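Side-chain contact in probable 2-dehydropantoate 2-reductase (Bacillus subtilis, PDB 3EGO), which probably catalyses the NADPH-dependent reduction of ketopantoate to pantoic acid, the second step in making pantoate for pantothenate biosynthesis: residues A[183-186]-A[187-191]. Sequence-based numbering, arbitrary orientation.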
ATOM      1  N   ILE A 183      19.946   5.817   3.894  1.00 31.54           N
ATOM      2  CA  ILE A 183      19.486   4.697   4.727  1.00 33.35           C
ATOM      3  C   ILE A 183      18.294   5.117   5.534  1.00 34.26           C
ATOM      4  O   ILE A 183      17.302   4.407   5.622  1.00 32.03           O
ATOM      5  CB  ILE A 183      20.561   4.075   5.666  1.00 33.47           C
ATOM      6  CG1 ILE A 183      20.001   2.813   6.343  1.00 33.55           C
ATOM      7  CG2 ILE A 183      20.996   5.048   6.766  1.00 33.91           C
ATOM      8  CD1 ILE A 183      19.533   1.686   5.366  1.00 28.90           C
ATOM      9  N   VAL A 184      18.363   6.315   6.095  1.00 35.43           N
ATOM     10  CA  VAL A 184      17.236   6.858   6.820  1.00 31.19           C
ATOM     11  C   VAL A 184      15.954   7.027   5.953  1.00 30.39           C
ATOM     12  O   VAL A 184      14.899   6.530   6.319  1.00 28.76           O
ATOM     13  CB  VAL A 184      17.618   8.218   7.451  1.00 34.11           C
ATOM     14  CG1 VAL A 184      16.402   8.912   7.959  1.00 32.75           C
ATOM     15  CG2 VAL A 184      18.657   8.008   8.579  1.00 31.81           C
ATOM     16  N   ASN A 185      16.052   7.716   4.825  1.00 29.01           N
ATOM     17  CA  ASN A 185      14.867   7.969   3.999  1.00 31.88           C
ATOM     18  C   ASN A 185      14.246   6.653   3.512  1.00 32.94           C
ATOM     19  O   ASN A 185      13.025   6.487   3.512  1.00 33.41           O
ATOM     20  CB  ASN A 185      15.211   8.874   2.807  1.00 30.89           C
ATOM     21  CG  ASN A 185      15.638  10.291   3.230  1.00 34.55           C
ATOM     22  OD1 ASN A 185      16.259  11.009   2.452  1.00 40.22           O
ATOM     23  ND2 ASN A 185      15.315  10.682   4.453  1.00 33.12           N
ATOM     24  N   ALA A 186      15.100   5.707   3.122  1.00 29.67           N
ATOM     25  CA  ALA A 186      14.629   4.446   2.543  1.00 29.50           C
ATOM     26  C   ALA A 186      13.840   3.618   3.563  1.00 28.93           C
ATOM     27  O   ALA A 186      12.923   2.909   3.200  1.00 27.60           O
ATOM     28  CB  ALA A 186      15.832   3.660   2.006  1.00 28.72           C
ATOM     29  N   CYS A 187      14.200   3.701   4.842  1.00 29.12           N
ATOM     30  CA  CYS A 187      13.514   2.931   5.871  1.00 28.62           C
ATOM     31  C   CYS A 187      12.236   3.551   6.344  1.00 26.28           C
ATOM     32  O   CYS A 187      11.305   2.828   6.732  1.00 27.40           O
ATOM     33  CB  CYS A 187      14.395   2.725   7.095  1.00 31.27           C
ATOM     34  SG  CYS A 187      15.783   1.716   6.805  1.00 32.93           S
ATOM     35  N   ILE A 188      12.183   4.882   6.371  1.00 27.77           N
ATOM     36  CA  ILE A 188      11.007   5.549   6.903  1.00 27.37           C
ATOM     37  C   ILE A 188       9.960   5.867   5.846  1.00 27.75           C
ATOM     38  O   ILE A 188       8.771   5.669   6.075  1.00 29.93           O
ATOM     39  CB  ILE A 188      11.343   6.882   7.615  1.00 30.03           C
ATOM     40  CG1 ILE A 188      12.218   6.641   8.861  1.00 31.03           C
ATOM     41  CG2 ILE A 188      10.039   7.600   8.024  1.00 32.53           C
ATOM     42  CD1 ILE A 188      12.760   7.990   9.522  1.00 28.11           C
ATOM     43  N   ASN A 189      10.392   6.391   4.703  1.00 27.88           N
ATOM     44  CA  ASN A 189       9.450   6.980   3.712  1.00 28.98           C
ATOM     45  C   ASN A 189       8.459   6.043   2.980  1.00 28.49           C
ATOM     46  O   ASN A 189       7.247   6.310   2.923  1.00 26.26           O
ATOM     47  CB  ASN A 189      10.239   7.820   2.705  1.00 27.96           C
ATOM     48  CG  ASN A 189      10.782   9.140   3.321  1.00 33.86           C
ATOM     49  OD1 ASN A 189      10.782   9.319   4.538  1.00 34.79           O
ATOM     50  ND2 ASN A 189      11.254  10.040   2.474  1.00 35.87           N
ATOM     51  N   PRO A 190       8.981   4.974   2.348  1.00 27.40           N
ATOM     52  CA  PRO A 190       8.116   4.000   1.712  1.00 26.89           C
ATOM     53  C   PRO A 190       7.157   3.380   2.703  1.00 28.16           C
ATOM     54  O   PRO A 190       5.996   3.175   2.357  1.00 29.39           O
ATOM     55  CB  PRO A 190       9.104   2.920   1.210  1.00 27.73           C
ATOM     56  CG  PRO A 190      10.453   3.601   1.126  1.00 26.95           C
ATOM     57  CD  PRO A 190      10.424   4.696   2.156  1.00 27.45           C
ATOM     58  N   LEU A 191       7.624   3.079   3.926  1.00 27.76           N
ATOM     59  CA  LEU A 191       6.775   2.415   4.900  1.00 27.54           C
ATOM     60  C   LEU A 191       5.631   3.271   5.360  1.00 28.17           C
ATOM     61  O   LEU A 191       4.502   2.784   5.482  1.00 30.94           O
ATOM     62  CB  LEU A 191       7.550   1.968   6.147  1.00 28.60           C
ATOM     63  CG  LEU A 191       8.052   0.535   6.171  1.00 35.23           C
ATOM     64  CD1 LEU A 191       9.134   0.345   5.141  1.00 42.23           C
ATOM     65  CD2 LEU A 191       8.596   0.193   7.552  1.00 27.18           C
TER
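The carboxamides of Asn-185 and Asn-189 stand one helical turn apart with their planes nearly parallel, about 17° from each other. One face of the Asn-189 amide is turned to Asn-185, whose CB lies 4.1 Å from Asn-189 ND2. With CG beside its own N (chi1 -72°), the amide swings back over the preceding turn, and Asn-189 CG comes 3.5 Å from Asn-185 O. That carbonyl also accepts Asn-189 N (2.9 Å). Asn-185 OD1 takes a hydrogen bond from Lys-181 NZ, the probable proton donor. The Asn-189 side chain lies close to Ser-248; all three, with Asn-185, are likely substrate residues. A leucine in place of Asn-189 would probably lose the polar group beside Ser-248 and put a branched apolar end over Asn-185 O. Next along, Pro-190 CD sits 3.2 Å from Ala-186 O; lacking an N-H, the proline cannot bond to this buried carbonyl, which has no polar partner, and the helix kinks here. Val-184 and Ile-188 run side by side, Val-184 CG1 to Ile-188 CD1 4.1 Å, while Ile-183 CD1 meets Cys-187 SG at 4.0 Å. This contact lies within helix 174-195 of the all-helical C-terminal domain: Ile-183 and Cys-187 pack on helix 206-223, Val-184 and Ile-188 on helix 228-241, and Ala-186 and Pro-190 on helix 261-274.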